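Local structure of aminotransferase class-III (Sphaerobacter thermophilus DSM 20745, 6K8H) at residues V121-S126 with F318-V323; T278-I283 with V290-G295. The protein belongs to the class-III aminotransferases, a branch of the PLP-dependent aminotransferase clan, and binds (5-hydroxy-4,6-dimethylpyridin-3-yl)methyl dihydrogen phosphate in a pocket completed by a second subunit. All coordinates share one frame; numbering follows the deposited sequence.

Interaction 1: residues V121-S126 with F318-V323; sequences VRFTNS and FNANPV. With PLR ((5-hydroxy-4,6-dimethylpyridin-3-yl)methyl dihydrogen phosphate), chain D.
Behind the PLR pocket, where strand 120-124 runs on toward S126 at the N-cap of a helix, N125 and N319 meet at about a right angle. N125 CG is anti to its carbonyl carbon (chi1 -55°), which swings the amide across to N319 and F318. N125 ND2 gives a weak hydrogen bond to N319 OD1, 2.9 Å long but bent to 125° at the hydrogen. The other branch of the same amide, N125 OD1, comes to 3.0 Å from the F318 carbonyl carbon and also touches F318 CB. F318 opens a type II turn closed at N321, and its O is gripped there by two donors: N321 N and N321 ND2, the latter in the carbonyl plane and nearly straight at 168°. A water joins the two backbones, accepting from A320 N at 2.9 Å and donating to T124 O at 2.7 Å. Farther back, F123 CD2 meets A320 CB obliquely at 4.2 Å, while the amide carbon of N319 packs on F123 O. S126 CB lies beside the phosphate, 3.6 Å from PLR O1P, and S126 OG binds E129 N and, across the dimer interface, E129 of the second subunit. N125 packs there on N125 of the second subunit. Helix 102-114 backs F123 and A320 through L107 and E104, T124 leans on helix 127-142, strand 291-295 pairs with 120-124, and N321 caps helix 322-334.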
ATOM      1  N   VAL B 121       5.062  -2.299 -16.979  1.00  8.77           N
ATOM      2  CA  VAL B 121       4.450  -1.883 -15.722  1.00  9.93           C
ATOM      3  C   VAL B 121       4.826  -2.864 -14.619  1.00  9.16           C
ATOM      4  O   VAL B 121       5.287  -3.979 -14.875  1.00 12.22           O
ATOM      5  CB  VAL B 121       2.904  -1.757 -15.811  1.00 10.67           C
ATOM      6  CG1 VAL B 121       2.493  -0.896 -16.992  1.00  8.46           C
ATOM      7  CG2 VAL B 121       2.257  -3.129 -15.893  1.00 12.68           C
ATOM      8  N   ARG B 122       4.648  -2.403 -13.377  1.00  8.05           N
ATOM      9  CA  ARG B 122       4.653  -3.207 -12.158  1.00  8.54           C
ATOM     10  C   ARG B 122       3.488  -2.752 -11.284  1.00  7.78           C
ATOM     11  O   ARG B 122       3.187  -1.555 -11.220  1.00  6.92           O
ATOM     12  CB  ARG B 122       5.964  -3.056 -11.371  1.00 10.43           C
ATOM     13  CG  ARG B 122       7.172  -3.725 -11.998  1.00 10.89           C
ATOM     14  CD  ARG B 122       8.417  -3.491 -11.168  1.00 10.53           C
ATOM     15  NE  ARG B 122       8.551  -4.392 -10.017  1.00 11.22           N
ATOM     16  CZ  ARG B 122       9.172  -5.572 -10.052  1.00 10.30           C
ATOM     17  NH1 ARG B 122       9.703  -6.010 -11.180  1.00  9.46           N
ATOM     18  NH2 ARG B 122       9.276  -6.318  -8.959  1.00 11.56           N
ATOM     19  N   PHE B 123       2.857  -3.698 -10.589  1.00  7.51           N
ATOM     20  CA  PHE B 123       1.713  -3.402  -9.739  1.00  5.83           C
ATOM     21  C   PHE B 123       2.138  -3.288  -8.278  1.00  8.47           C
ATOM     22  O   PHE B 123       3.057  -3.981  -7.818  1.00  9.53           O
ATOM     23  CB  PHE B 123       0.633  -4.475  -9.893  1.00  7.56           C
ATOM     24  CG  PHE B 123       0.105  -4.579 -11.289  1.00  8.81           C
ATOM     25  CD1 PHE B 123      -0.853  -3.685 -11.740  1.00  8.77           C
ATOM     26  CD2 PHE B 123       0.603  -5.526 -12.166  1.00  8.05           C
ATOM     27  CE1 PHE B 123      -1.326  -3.750 -13.035  1.00  8.72           C
ATOM     28  CE2 PHE B 123       0.134  -5.597 -13.470  1.00 10.34           C
ATOM     29  CZ  PHE B 123      -0.826  -4.706 -13.905  1.00  8.96           C
ATOM     30  N   THR B 124       1.473  -2.378  -7.566  1.00  6.15           N
ATOM     31  CA  THR B 124       1.664  -2.151  -6.142  1.00  8.30           C
ATOM     32  C   THR B 124       0.303  -2.264  -5.463  1.00  9.16           C
ATOM     33  O   THR B 124      -0.686  -2.612  -6.117  1.00  7.09           O
ATOM     34  CB  THR B 124       2.275  -0.776  -5.891  1.00  7.17           C
ATOM     35  OG1 THR B 124       1.319   0.220  -6.264  1.00  8.12           O
ATOM     36  CG2 THR B 124       3.564  -0.579  -6.716  1.00  6.94           C
ATOM     37  N   ASN B 125       0.229  -1.946  -4.171  1.00  7.89           N
ATOM     38  CA  ASN B 125      -1.016  -2.089  -3.430  1.00  7.91           C
ATOM     39  C   ASN B 125      -1.705  -0.762  -3.134  1.00 10.60           C
ATOM     40  O   ASN B 125      -2.732  -0.755  -2.437  1.00  9.24           O
ATOM     41  CB  ASN B 125      -0.754  -2.870  -2.144  1.00  9.49           C
ATOM     42  CG  ASN B 125      -0.109  -4.195  -2.435  1.00 10.57           C
ATOM     43  OD1 ASN B 125      -0.759  -5.091  -2.970  1.00 12.22           O
ATOM     44  ND2 ASN B 125       1.189  -4.306  -2.170  1.00 11.70           N
ATOM     45  N   SER B 126      -1.176   0.354  -3.642  1.00  8.71           N
ATOM     46  CA  SER B 126      -1.779   1.663  -3.419  1.00  8.66           C
ATOM     47  C   SER B 126      -1.159   2.640  -4.406  1.00  8.40           C
ATOM     48  O   SER B 126      -0.066   2.403  -4.938  1.00  7.42           O
ATOM     49  CB  SER B 126      -1.600   2.149  -1.986  1.00  7.75           C
ATOM     50  OG  SER B 126      -0.235   2.302  -1.711  1.00  6.64           O
ATOM     51  N   PHE B 318       1.030  -8.576  -1.559  1.00  7.52           N
ATOM     52  CA  PHE B 318      -0.231  -8.567  -2.343  1.00  8.54           C
ATOM     53  C   PHE B 318      -0.055  -7.944  -3.731  1.00  7.65           C
ATOM     54  O   PHE B 318      -1.070  -7.754  -4.408  1.00  7.26           O
ATOM     55  CB  PHE B 318      -1.370  -8.006  -1.495  1.00  6.61           C
ATOM     56  CG  PHE B 318      -1.699  -8.933  -0.357  1.00  7.51           C
ATOM     57  CD1 PHE B 318      -2.323 -10.144  -0.599  1.00 10.12           C
ATOM     58  CD2 PHE B 318      -1.313  -8.639   0.937  1.00  8.29           C
ATOM     59  CE1 PHE B 318      -2.602 -11.022   0.433  1.00 12.56           C
ATOM     60  CE2 PHE B 318      -1.601  -9.513   1.971  1.00 12.54           C
ATOM     61  CZ  PHE B 318      -2.246 -10.698   1.718  1.00  9.89           C
ATOM     62  N   ASN B 319       1.185  -7.675  -4.141  1.00  9.33           N
ATOM     63  CA  ASN B 319       1.373  -7.094  -5.492  1.00  9.84           C
ATOM     64  C   ASN B 319       0.785  -8.067  -6.516  1.00  9.47           C
ATOM     65  O   ASN B 319       1.107  -9.254  -6.455  1.00  7.88           O
ATOM     66  CB  ASN B 319       2.852  -6.944  -5.866  1.00  9.90           C
ATOM     67  CG  ASN B 319       3.621  -5.951  -5.022  1.00 10.07           C
ATOM     68  OD1 ASN B 319       3.082  -5.373  -4.094  1.00 11.85           O
ATOM     69  ND2 ASN B 319       4.880  -5.741  -5.356  1.00  8.77           N
ATOM     70  N   ALA B 320      -0.045  -7.544  -7.413  1.00  8.21           N
ATOM     71  CA  ALA B 320      -0.587  -8.318  -8.531  1.00  8.60           C
ATOM     72  C   ALA B 320      -1.373  -9.541  -8.052  1.00  8.07           C
ATOM     73  O   ALA B 320      -1.435 -10.559  -8.741  1.00  8.54           O
ATOM     74  CB  ALA B 320       0.519  -8.735  -9.510  1.00  9.73           C
ATOM     75  N   ASN B 321      -2.002  -9.449  -6.881  1.00  6.55           N
ATOM     76  CA  ASN B 321      -2.851 -10.544  -6.447  1.00  8.44           C
ATOM     77  C   ASN B 321      -3.975 -10.738  -7.467  1.00  8.29           C
ATOM     78  O   ASN B 321      -4.408  -9.782  -8.117  1.00  9.80           O
ATOM     79  CB  ASN B 321      -3.412 -10.278  -5.054  1.00  9.08           C
ATOM     80  CG  ASN B 321      -4.495  -9.220  -5.056  1.00  8.27           C
ATOM     81  OD1 ASN B 321      -5.664  -9.518  -5.301  1.00  9.98           O
ATOM     82  ND2 ASN B 321      -4.112  -7.973  -4.789  1.00  6.94           N
ATOM     83  N   PRO B 322      -4.411 -11.978  -7.685  1.00  9.78           N
ATOM     84  CA  PRO B 322      -5.355 -12.228  -8.788  1.00 11.82           C
ATOM     85  C   PRO B 322      -6.710 -11.561  -8.610  1.00  7.48           C
ATOM     86  O   PRO B 322      -7.366 -11.257  -9.609  1.00  9.00           O
ATOM     87  CB  PRO B 322      -5.478 -13.757  -8.801  1.00 11.35           C
ATOM     88  CG  PRO B 322      -4.169 -14.231  -8.221  1.00 12.50           C
ATOM     89  CD  PRO B 322      -3.823 -13.219  -7.160  1.00 10.75           C
ATOM     90  N   VAL B 323      -7.170 -11.314  -7.390  1.00 10.06           N
ATOM     91  CA  VAL B 323      -8.453 -10.639  -7.261  1.00  8.96           C
ATOM     92  C   VAL B 323      -8.370  -9.232  -7.841  1.00  9.33           C
ATOM     93  O   VAL B 323      -9.184  -8.848  -8.687  1.00  7.58           O
ATOM     94  CB  VAL B 323      -8.930 -10.636  -5.801  1.00  9.29           C
ATOM     95  CG1 VAL B 323     -10.178  -9.787  -5.686  1.00 10.41           C
ATOM     96  CG2 VAL B 323      -9.211 -12.065  -5.367  1.00 12.33           C
TER
HETATM   97  N1  PLR D 501      -1.899  10.468  -6.295  1.00 11.69           N
HETATM   98  C2  PLR D 501      -3.053  11.091  -6.505  1.00 15.00           C
HETATM   99  C2A PLR D 501      -3.125  12.155  -7.551  1.00 16.71           C
HETATM  100  C3  PLR D 501      -4.191  10.737  -5.768  1.00 21.00           C
HETATM  101  O3  PLR D 501      -5.347  11.384  -6.016  1.00 19.77           O
HETATM  102  C4  PLR D 501      -4.101   9.723  -4.793  1.00 18.77           C
HETATM  103  C4A PLR D 501      -5.285   9.340  -4.023  1.00 26.64           C
HETATM  104  C5  PLR D 501      -2.873   9.081  -4.603  1.00 19.17           C
HETATM  105  C6  PLR D 501      -1.812   9.501  -5.358  1.00 17.45           C
HETATM  106  C5A PLR D 501      -2.696   8.008  -3.563  1.00 17.28           C
HETATM  107  O4P PLR D 501      -3.372   6.747  -3.855  1.00 13.05           O
HETATM  108  P   PLR D 501      -3.812   5.791  -2.638  1.00 12.77           P
HETATM  109  O1P PLR D 501      -2.567   5.574  -1.840  1.00  6.81           O
HETATM  110  O2P PLR D 501      -4.843   6.539  -1.875  1.00 10.14           O
HETATM  111  O3P PLR D 501      -4.346   4.537  -3.251  1.00  9.29           O
HETATM  112  O   HOH W   1      -1.423  -5.075  -7.025  1.00  8.16           O

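Interaction 2: residues T278-I283 with V290-G295; sequences TAMGKI and VGAVGG. With PLR ((5-hydroxy-4,6-dimethylpyridin-3-yl)methyl dihydrogen phosphate), chain D.
Flat peptide groups meet edge to edge between M280 and A292 and between T278 and G294: G294 N lies in the carbonyl plane of T278 and M280 N in that of A292, whereas A292 N is the exception, 48° above the plane of the M280 carbonyl. These antiparallel hydrogen-bonded pairs zip up a beta hairpin, with T278 N to G294 O at 2.8 Å as one rung. On one face of the sheet, M280 bends at its last torsion (chi3 -89°), which brings CE to 4.0 Å from A292 CB and also against G294 N, where glycine offers only backbone. The other face holds A279 and V293, both packed on helix 127-142. T278 OG1 is bonded to Q268. Past the paired strands, V290 CG1 rests on K282 O, and one water accepts from K282 N while donating to V290 O (2.7 Å) and to PLR O3P (2.8 Å). The K282 side chain leaves the backbone away from V290-G295, and its bend at chi4 (83°) carries NZ to PLR C4A, a covalent link of 1.9 Å. The ligand is thus held twice at the hairpin's turn end, by this link and by the water shared among K282 N, V290 O and phosphate.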
ATOM      1  N   THR B 278       4.807   6.780 -15.154  1.00  8.06           N
ATOM      2  CA  THR B 278       3.462   7.128 -14.723  1.00  7.10           C
ATOM      3  C   THR B 278       3.107   6.285 -13.505  1.00  8.58           C
ATOM      4  O   THR B 278       3.310   5.065 -13.509  1.00 10.18           O
ATOM      5  CB  THR B 278       2.435   6.898 -15.833  1.00  7.93           C
ATOM      6  OG1 THR B 278       2.817   7.615 -17.012  1.00 10.30           O
ATOM      7  CG2 THR B 278       1.077   7.410 -15.395  1.00  9.16           C
ATOM      8  N   ALA B 279       2.603   6.945 -12.461  1.00  8.70           N
ATOM      9  CA  ALA B 279       1.981   6.302 -11.314  1.00  9.09           C
ATOM     10  C   ALA B 279       0.471   6.270 -11.526  1.00  6.95           C
ATOM     11  O   ALA B 279      -0.115   7.235 -12.023  1.00  7.06           O
ATOM     12  CB  ALA B 279       2.315   7.039 -10.011  1.00  6.40           C
ATOM     13  N   MET B 280      -0.142   5.133 -11.193  1.00  6.25           N
ATOM     14  CA  MET B 280      -1.560   4.885 -11.411  1.00  7.54           C
ATOM     15  C   MET B 280      -2.111   4.142 -10.207  1.00 10.05           C
ATOM     16  O   MET B 280      -1.364   3.584  -9.398  1.00  7.77           O
ATOM     17  CB  MET B 280      -1.797   4.051 -12.684  1.00  9.33           C
ATOM     18  CG  MET B 280      -1.190   4.643 -13.943  1.00  8.55           C
ATOM     19  SD  MET B 280      -0.949   3.416 -15.251  1.00 12.68           S
ATOM     20  CE  MET B 280       0.702   2.813 -14.848  1.00  6.62           C
ATOM     21  N   GLY B 281      -3.432   4.100 -10.123  1.00  9.65           N
ATOM     22  CA  GLY B 281      -4.131   3.389  -9.068  1.00  9.97           C
ATOM     23  C   GLY B 281      -5.620   3.569  -9.257  1.00  7.89           C
ATOM     24  O   GLY B 281      -6.069   3.769 -10.389  1.00  9.00           O
ATOM     25  N   LYS B 282      -6.388   3.497  -8.164  1.00 11.07           N
ATOM     26  CA  LYS B 282      -7.829   3.751  -8.169  1.00  8.73           C
ATOM     27  C   LYS B 282      -8.580   2.917  -9.219  1.00  7.86           C
ATOM     28  O   LYS B 282      -8.819   1.716  -8.993  1.00  9.12           O
ATOM     29  CB  LYS B 282      -8.066   5.260  -8.327  1.00 11.78           C
ATOM     30  CG  LYS B 282      -7.551   6.061  -7.105  1.00 13.74           C
ATOM     31  CD  LYS B 282      -8.025   7.515  -7.073  1.00 12.71           C
ATOM     32  CE  LYS B 282      -7.960   8.130  -5.647  1.00 16.67           C
ATOM     33  NZ  LYS B 282      -6.603   8.649  -5.257  1.00 24.61           N
ATOM     34  N   ILE B 283      -8.962   3.506 -10.348  1.00  8.52           N
ATOM     35  CA  ILE B 283      -9.874   2.761 -11.270  1.00 11.12           C
ATOM     36  C   ILE B 283      -9.265   1.431 -11.726  1.00 10.27           C
ATOM     37  O   ILE B 283     -10.022   0.486 -11.917  1.00  9.52           O
ATOM     38  CB  ILE B 283     -10.281   3.618 -12.485  1.00  9.08           C
ATOM     39  CG1 ILE B 283      -9.123   3.801 -13.466  1.00  8.12           C
ATOM     40  CG2 ILE B 283     -10.885   4.943 -12.046  1.00  8.25           C
ATOM     41  CD1 ILE B 283      -9.548   4.279 -14.824  1.00 10.80           C
ATOM     42  N   VAL B 290      -4.933  -1.257  -5.057  1.00  8.88           N
ATOM     43  CA  VAL B 290      -4.129  -1.340  -6.274  1.00  7.84           C
ATOM     44  C   VAL B 290      -3.288  -0.087  -6.457  1.00  8.04           C
ATOM     45  O   VAL B 290      -3.668   1.011  -6.026  1.00  7.78           O
ATOM     46  CB  VAL B 290      -5.031  -1.541  -7.504  1.00  7.10           C
ATOM     47  CG1 VAL B 290      -5.850  -0.288  -7.742  1.00  6.53           C
ATOM     48  CG2 VAL B 290      -4.216  -1.935  -8.745  1.00  7.36           C
ATOM     49  N   GLY B 291      -2.142  -0.254  -7.106  1.00  7.14           N
ATOM     50  CA  GLY B 291      -1.411   0.836  -7.721  1.00  6.76           C
ATOM     51  C   GLY B 291      -0.567   0.245  -8.829  1.00  7.37           C
ATOM     52  O   GLY B 291      -0.481  -0.974  -8.993  1.00  5.79           O
ATOM     53  N   ALA B 292       0.076   1.119  -9.585  1.00  4.84           N
ATOM     54  CA  ALA B 292       0.944   0.624 -10.645  1.00  8.33           C
ATOM     55  C   ALA B 292       1.905   1.724 -11.027  1.00  8.47           C
ATOM     56  O   ALA B 292       1.548   2.897 -11.011  1.00  6.72           O
ATOM     57  CB  ALA B 292       0.150   0.168 -11.884  1.00  5.75           C
ATOM     58  N   VAL B 293       3.122   1.337 -11.367  1.00  6.74           N
ATOM     59  CA  VAL B 293       4.109   2.248 -11.916  1.00  8.16           C
ATOM     60  C   VAL B 293       4.535   1.667 -13.255  1.00  7.47           C
ATOM     61  O   VAL B 293       4.803   0.466 -13.356  1.00  7.40           O
ATOM     62  CB  VAL B 293       5.303   2.433 -10.955  1.00 11.56           C
ATOM     63  CG1 VAL B 293       5.791   1.086 -10.444  1.00  9.65           C
ATOM     64  CG2 VAL B 293       6.421   3.181 -11.628  1.00  9.26           C
ATOM     65  N   GLY B 294       4.536   2.497 -14.295  1.00  9.44           N
ATOM     66  CA  GLY B 294       4.933   1.992 -15.594  1.00  8.93           C
ATOM     67  C   GLY B 294       5.597   3.079 -16.404  1.00  8.32           C
ATOM     68  O   GLY B 294       5.542   4.263 -16.068  1.00  8.31           O
ATOM     69  N   GLY B 295       6.213   2.658 -17.500  1.00  7.12           N
ATOM     70  CA  GLY B 295       6.838   3.619 -18.391  1.00  6.37           C
ATOM     71  C   GLY B 295       7.748   2.940 -19.392  1.00 10.45           C
ATOM     72  O   GLY B 295       7.509   1.793 -19.801  1.00  9.13           O
TER
HETATM   73  N1  PLR D 501      -1.899  10.468  -6.295  1.00 11.69           N
HETATM   74  C2  PLR D 501      -3.053  11.091  -6.505  1.00 15.00           C
HETATM   75  C2A PLR D 501      -3.125  12.155  -7.551  1.00 16.71           C
HETATM   76  C3  PLR D 501      -4.191  10.737  -5.768  1.00 21.00           C
HETATM   77  O3  PLR D 501      -5.347  11.384  -6.016  1.00 19.77           O
HETATM   78  C4  PLR D 501      -4.101   9.723  -4.793  1.00 18.77           C
HETATM   79  C4A PLR D 501      -5.285   9.340  -4.023  1.00 26.64           C
HETATM   80  C5  PLR D 501      -2.873   9.081  -4.603  1.00 19.17           C
HETATM   81  C6  PLR D 501      -1.812   9.501  -5.358  1.00 17.45           C
HETATM   82  C5A PLR D 501      -2.696   8.008  -3.563  1.00 17.28           C
HETATM   83  O4P PLR D 501      -3.372   6.747  -3.855  1.00 13.05           O
HETATM   84  P   PLR D 501      -3.812   5.791  -2.638  1.00 12.77           P
HETATM   85  O1P PLR D 501      -2.567   5.574  -1.840  1.00  6.81           O
HETATM   86  O2P PLR D 501      -4.843   6.539  -1.875  1.00 10.14           O
HETATM   87  O3P PLR D 501      -4.346   4.537  -3.251  1.00  9.29           O
HETATM   88  O   HOH W   2       4.826   6.617 -18.278  1.00 11.20           O
HETATM   89  O   HOH W   3      -5.196   3.228  -5.601  1.00 10.57           O

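In the fold
Interactions 1 and 2, their centres about 10 Å apart, illustrate how strands of one sheet can deliver pocket residues at or near their C-terminal ends. They join directly: R122 N probably bonds V293 O at 2.9 Å and T124 N probably bonds G291 O at 2.8 Å, so that strand 291-295 lies between 120-124 and 277-281. The same PLR is met at both ends, by S126 of interaction 1 beside the phosphate and by K282 of interaction 2 at C4A. T317 of the second subunit also bonds this ligand, and the F318 side chain of interaction 1 lies about 5 Å from another PLR, consistent with pockets shared across the dimer.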